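Local coordinates for protein peptide ABC transporter permease (Staphylococcus hominis, PDB 6EXS) that probably takes up peptides across the cell membrane as a POT-family member of the major facilitator superfamily, including the thioalcohol-conjugated dipeptide that is a body-odour precursor, at residues 397-400 with 401-405; 297-300 with 301-305. All blocks are in the same frame, centred on the assembly; numbering follows the deposited sequence.

Contact 1. Residues 397-400 with 401-405. With OLC ((2R)-2,3-dihydroxypropyl (9Z)-octadec-9-enoate), chain B; C3H (2-[[(2~{R})-2-azanyl-3-[(3~{S})-3-methyl-1-oxidanyl-hexan-3-yl]sulfanyl-propanoyl]amino]ethanoic acid), chain O.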
# COMPACT_ATOMS: atom_id res chain seq x y z
N ASN A 397 19.37 -2.17 16.85
CA ASN A 397 18.43 -3.03 17.58
C ASN A 397 17.21 -2.22 18.03
O ASN A 397 16.09 -2.74 18.05
CB ASN A 397 19.11 -3.68 18.80
CG ASN A 397 20.19 -4.71 18.54
OD1 ASN A 397 20.50 -5.10 17.40
ND2 ASN A 397 20.80 -5.19 19.60
N TRP A 398 17.44 -0.92 18.34
CA TRP A 398 16.41 0.05 18.73
C TRP A 398 15.49 0.35 17.55
O TRP A 398 14.27 0.27 17.71
CB TRP A 398 17.06 1.34 19.27
CG TRP A 398 17.69 1.20 20.62
CD1 TRP A 398 19.00 1.39 20.93
CD2 TRP A 398 17.03 0.84 21.85
NE1 TRP A 398 19.21 1.17 22.28
CE2 TRP A 398 18.02 0.84 22.87
CE3 TRP A 398 15.70 0.52 22.19
CZ2 TRP A 398 17.71 0.55 24.20
CZ3 TRP A 398 15.40 0.23 23.52
CH2 TRP A 398 16.41 0.23 24.50
N VAL A 399 16.06 0.65 16.36
CA VAL A 399 15.33 0.96 15.12
C VAL A 399 14.50 -0.27 14.71
O VAL A 399 13.35 -0.12 14.33
CB VAL A 399 16.26 1.44 13.97
CG1 VAL A 399 15.45 1.99 12.79
CG2 VAL A 399 17.25 2.48 14.46
N ILE A 400 15.09 -1.48 14.86
CA ILE A 400 14.44 -2.76 14.58
C ILE A 400 13.26 -2.99 15.55
O ILE A 400 12.20 -3.42 15.11
CB ILE A 400 15.48 -3.93 14.53
CG1 ILE A 400 16.43 -3.76 13.30
CG2 ILE A 400 14.77 -5.31 14.49
CD1 ILE A 400 17.71 -4.56 13.33
N LEU A 401 13.44 -2.66 16.85
CA LEU A 401 12.40 -2.76 17.88
C LEU A 401 11.20 -1.85 17.53
O LEU A 401 10.06 -2.25 17.74
CB LEU A 401 12.95 -2.45 19.29
CG LEU A 401 11.99 -2.48 20.50
CD1 LEU A 401 11.12 -3.77 20.55
CD2 LEU A 401 12.74 -2.28 21.79
N SER A 402 11.47 -0.67 16.94
CA SER A 402 10.40 0.24 16.51
C SER A 402 9.54 -0.41 15.40
O SER A 402 8.32 -0.38 15.50
CB SER A 402 10.98 1.57 16.04
OG SER A 402 9.92 2.48 15.80
N TYR A 403 10.19 -1.05 14.40
CA TYR A 403 9.52 -1.78 13.31
C TYR A 403 8.67 -2.93 13.86
O TYR A 403 7.54 -3.11 13.41
CB TYR A 403 10.56 -2.33 12.32
CG TYR A 403 11.07 -1.32 11.32
CD1 TYR A 403 10.27 -0.91 10.25
CD2 TYR A 403 12.34 -0.78 11.43
CE1 TYR A 403 10.73 0.01 9.32
CE2 TYR A 403 12.80 0.18 10.53
CZ TYR A 403 12.00 0.56 9.46
OH TYR A 403 12.45 1.49 8.56
N VAL A 404 9.21 -3.69 14.83
CA VAL A 404 8.55 -4.85 15.45
C VAL A 404 7.30 -4.42 16.22
O VAL A 404 6.28 -5.11 16.11
CB VAL A 404 9.53 -5.70 16.31
CG1 VAL A 404 8.80 -6.83 17.03
CG2 VAL A 404 10.68 -6.26 15.47
N ILE A 405 7.34 -3.30 16.96
CA ILE A 405 6.17 -2.82 17.71
C ILE A 405 5.05 -2.42 16.74
O ILE A 405 3.89 -2.77 16.95
CB ILE A 405 6.52 -1.72 18.76
CG1 ILE A 405 7.52 -2.27 19.82
CG2 ILE A 405 5.24 -1.16 19.44
CD1 ILE A 405 8.35 -1.17 20.53
C18 OLC B . 15.39 -10.07 7.83
C10 OLC B . 14.13 -8.53 17.05
C9 OLC B . 14.08 -7.54 17.94
C17 OLC B . 14.65 -8.98 8.57
C11 OLC B . 15.17 -8.80 15.99
C8 OLC B . 15.06 -6.41 18.12
C24 OLC B . 21.54 -0.72 25.64
C16 OLC B . 15.35 -8.50 9.82
C12 OLC B . 14.58 -9.12 14.61
C7 OLC B . 16.01 -6.57 19.31
C15 OLC B . 14.96 -9.22 11.11
C13 OLC B . 15.59 -9.58 13.57
C6 OLC B . 15.41 -6.30 20.70
C14 OLC B . 15.68 -8.68 12.34
C5 OLC B . 15.25 -4.83 21.11
C4 OLC B . 16.52 -4.05 21.44
C3 OLC B . 17.17 -4.39 22.77
C2 OLC B . 17.93 -3.21 23.40
C21 OLC B . 21.19 -1.53 23.26
C1 OLC B . 19.35 -3.02 22.94
C22 OLC B . 22.18 -1.24 24.37
O19 OLC B . 19.82 -3.51 21.95
O25 OLC B . 20.96 0.57 25.45
O23 OLC B . 22.98 -2.39 24.66
O20 OLC B . 20.02 -2.21 23.77
O2 C3H O . 2.68 -5.30 1.46
C11 C3H O . 2.89 -5.80 2.50
O3 C3H O . 1.96 -6.30 3.25
C10 C3H O . 4.23 -5.89 3.16
N1 C3H O . 5.13 -4.82 2.80
C9 C3H O . 5.12 -3.66 3.43
O1 C3H O . 4.10 -3.03 3.66
C8 C3H O . 6.42 -3.12 3.92
N C3H O . 7.51 -3.81 3.26
C7 C3H O . 6.53 -1.63 3.60
S C3H O . 6.24 -0.45 4.95
C3 C3H O . 7.56 -0.57 6.27
C4 C3H O . 8.84 -0.09 5.63
C5 C3H O . 7.57 -2.02 6.78
C6 C3H O . 8.70 -2.42 7.69
O C3H O . 9.49 -3.43 7.15
C2 C3H O . 7.23 0.32 7.46
C1 C3H O . 7.01 -0.40 8.78
C C3H O . 6.71 0.57 9.89

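Contact 2. Residues 297-300 with 301-305. With C3H (2-[[(2~{R})-2-azanyl-3-[(3~{S})-3-methyl-1-oxidanyl-hexan-3-yl]sulfanyl-propanoyl]amino]ethanoic acid), chain O.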
# COMPACT_ATOMS: atom_id res chain seq x y z
N LEU A 297 -4.31 6.99 11.21
CA LEU A 297 -3.26 7.21 12.20
C LEU A 297 -2.27 6.04 12.22
O LEU A 297 -1.07 6.26 12.41
CB LEU A 297 -3.84 7.42 13.61
CG LEU A 297 -4.61 8.70 13.94
CD1 LEU A 297 -5.40 8.52 15.21
CD2 LEU A 297 -3.69 9.92 14.06
N PHE A 298 -2.78 4.80 12.01
CA PHE A 298 -1.92 3.61 11.97
C PHE A 298 -1.00 3.62 10.74
O PHE A 298 0.21 3.43 10.89
CB PHE A 298 -2.72 2.29 12.03
CG PHE A 298 -1.78 1.12 11.89
CD1 PHE A 298 -1.10 0.61 12.99
CD2 PHE A 298 -1.47 0.61 10.63
CE1 PHE A 298 -0.15 -0.39 12.84
CE2 PHE A 298 -0.52 -0.40 10.49
CZ PHE A 298 0.14 -0.88 11.59
N TRP A 299 -1.59 3.78 9.53
CA TRP A 299 -0.84 3.77 8.27
C TRP A 299 0.07 4.98 8.12
O TRP A 299 1.07 4.86 7.41
CB TRP A 299 -1.73 3.60 7.04
CG TRP A 299 -2.46 2.29 7.02
CD1 TRP A 299 -3.81 2.11 7.12
CD2 TRP A 299 -1.88 0.98 6.99
NE1 TRP A 299 -4.11 0.77 7.11
CE2 TRP A 299 -2.95 0.05 7.03
CE3 TRP A 299 -0.57 0.50 6.86
CZ2 TRP A 299 -2.73 -1.33 6.99
CZ3 TRP A 299 -0.35 -0.86 6.82
CH2 TRP A 299 -1.43 -1.77 6.90
N SER A 300 -0.22 6.10 8.80
CA SER A 300 0.66 7.29 8.73
C SER A 300 2.03 6.93 9.31
O SER A 300 3.04 7.09 8.63
CB SER A 300 0.04 8.48 9.46
OG SER A 300 0.94 9.57 9.56
N ILE A 301 2.03 6.35 10.53
CA ILE A 301 3.22 5.89 11.23
C ILE A 301 3.83 4.67 10.53
O ILE A 301 5.02 4.69 10.23
CB ILE A 301 2.95 5.67 12.74
CG1 ILE A 301 2.70 7.05 13.43
CG2 ILE A 301 4.14 4.93 13.41
CD1 ILE A 301 2.24 7.00 14.88
N GLN A 302 3.00 3.66 10.20
CA GLN A 302 3.47 2.46 9.49
C GLN A 302 4.15 2.76 8.13
O GLN A 302 5.24 2.27 7.89
CB GLN A 302 2.34 1.43 9.34
CG GLN A 302 2.81 0.01 9.04
CD GLN A 302 3.19 -0.23 7.60
OE1 GLN A 302 2.69 0.40 6.67
NE2 GLN A 302 4.06 -1.17 7.37
N GLU A 303 3.51 3.54 7.25
CA GLU A 303 4.09 3.85 5.94
C GLU A 303 5.33 4.76 6.00
O GLU A 303 6.00 4.96 4.97
CB GLU A 303 3.03 4.41 4.98
CG GLU A 303 1.97 3.40 4.56
CD GLU A 303 2.36 2.38 3.51
OE1 GLU A 303 3.55 2.31 3.15
OE2 GLU A 303 1.45 1.65 3.05
N GLN A 304 5.67 5.27 7.20
CA GLN A 304 6.86 6.10 7.38
C GLN A 304 8.11 5.27 7.60
O GLN A 304 9.21 5.83 7.60
CB GLN A 304 6.66 7.14 8.48
CG GLN A 304 6.08 8.45 7.98
CD GLN A 304 5.72 9.36 9.13
OE1 GLN A 304 6.54 9.62 10.02
NE2 GLN A 304 4.49 9.86 9.14
N GLY A 305 7.97 3.96 7.75
CA GLY A 305 9.11 3.07 7.88
C GLY A 305 9.86 2.89 6.57
O GLY A 305 10.96 2.32 6.56
O2 C3H O . 2.68 -5.30 1.46
C11 C3H O . 2.89 -5.80 2.50
O3 C3H O . 1.96 -6.30 3.25
C10 C3H O . 4.23 -5.89 3.16
N1 C3H O . 5.13 -4.82 2.80
C9 C3H O . 5.12 -3.66 3.43
O1 C3H O . 4.10 -3.03 3.66
C8 C3H O . 6.42 -3.12 3.92
N C3H O . 7.51 -3.81 3.26
C7 C3H O . 6.53 -1.63 3.60
S C3H O . 6.24 -0.45 4.95
C3 C3H O . 7.56 -0.57 6.27
C4 C3H O . 8.84 -0.09 5.63
C5 C3H O . 7.57 -2.02 6.78
C6 C3H O . 8.70 -2.42 7.69
O C3H O . 9.49 -3.43 7.15
C2 C3H O . 7.23 0.32 7.46
C1 C3H O . 7.01 -0.40 8.78
C C3H O . 6.71 0.57 9.89

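Contact 1. Residues 397-400 with 401-405
Leu-401 N gives its hydrogen to Asn-397 O at 2.9 Å, and Val-404 N bonds Ile-400 O at 3.0 Å. Ser-402 to Trp-398 and Tyr-403 to Val-399 complete four successive i to i+4 bonds of an alpha helix. At the first turn Asn-397 ND2 donates a hydrogen bond to the ester carbonyl oxygen O19 of the monoolein, 3.1 Å away; the same nitrogen also bonds Asn-322 O. The lipid then runs on past the helix. Its C2 sits over one face of the Trp-398 indole, toward the rim. Leu-401 lies alongside that ring, with CD2 4.0 Å from Trp-398 CZ3, and CD2 also meets lipid C5 at 3.6 Å. On another side of the helix Tyr-403 lies beside Val-399, CE2 to CG1 3.9 Å. With chi1 at -81° its CG stands beside the backbone N, and the ring edge faces Ile-400 CA. Tyr-403 CD1 approaches C6 of the bound conjugate at 3.4 Å, and its OH probably bonds Gly-305 O. One helical segment thus meets two environments: a mostly apolar lipid side with one amide for the ester, and a pocket side that offers an aromatic ring to the ligand's thioalcohol part, at hydroxyl-bearing C6 and propyl C1.

Contact 2. Residues 297-300 with 301-305
Gln-302 lays its aliphatic stem against the Phe-298 ring, with CB 3.6 Å from Phe-298 CE2 and CG nearly as close. The approach is oblique, although ring and amide planes are only 11° apart. CG is anti to the backbone N, and a bend at chi2 (-79°) brings the amide beside Trp-299. There OE1 lies in the plane of the indole, at its edge, 3.3 Å from Trp-299 CE3. The amide plane stands almost upright to this ring, at 83°. The other end of the amide faces the bound conjugate: Gln-302 NE2 is 3.3 Å from the ligand sulfur S. Phe-298 CD2 in turn lies over the centre of the Trp-299 indole. In the backbone, Gln-302 N bonds Phe-298 O at 2.9 Å and Glu-303 N bonds Trp-299 O at 2.8 Å. Gln-304 NE2 lies 3.2 Å from Ser-300 O. Gln-304 NE2 and Ser-300 OG bond Asn-448 OD1, Gln-304 OE1 bonds Tyr-379 OH and Tyr-463 OH, and Glu-303 OE2 bonds Asn-441 ND2. Near the end of helix 279-302, Gln-302 and Gly-305 line the transporter's peptide pocket. Phe-298 backs the stem, and the edge of Trp-299 probably helps turn the amide nitrogen to the thioether.

Contact 2 comes first along the chain, near the end of helix 279-302, and contact 1 follows near the start of helix 396-418. Each is local to one stretch of chain. The centres of the two contacts are about 14 Å apart. They meet directly: Tyr-403 OH is 2.6 Å from Gly-305 O, a probable hydrogen bond that joins residues 301-305 to helix 396-418. Both also touch the conjugated peptide, so residues remote in sequence line one pocket. Contact 2 lies nearer the centre of the chain, whereas contact 1 extends from this pocket outward to bound lipid.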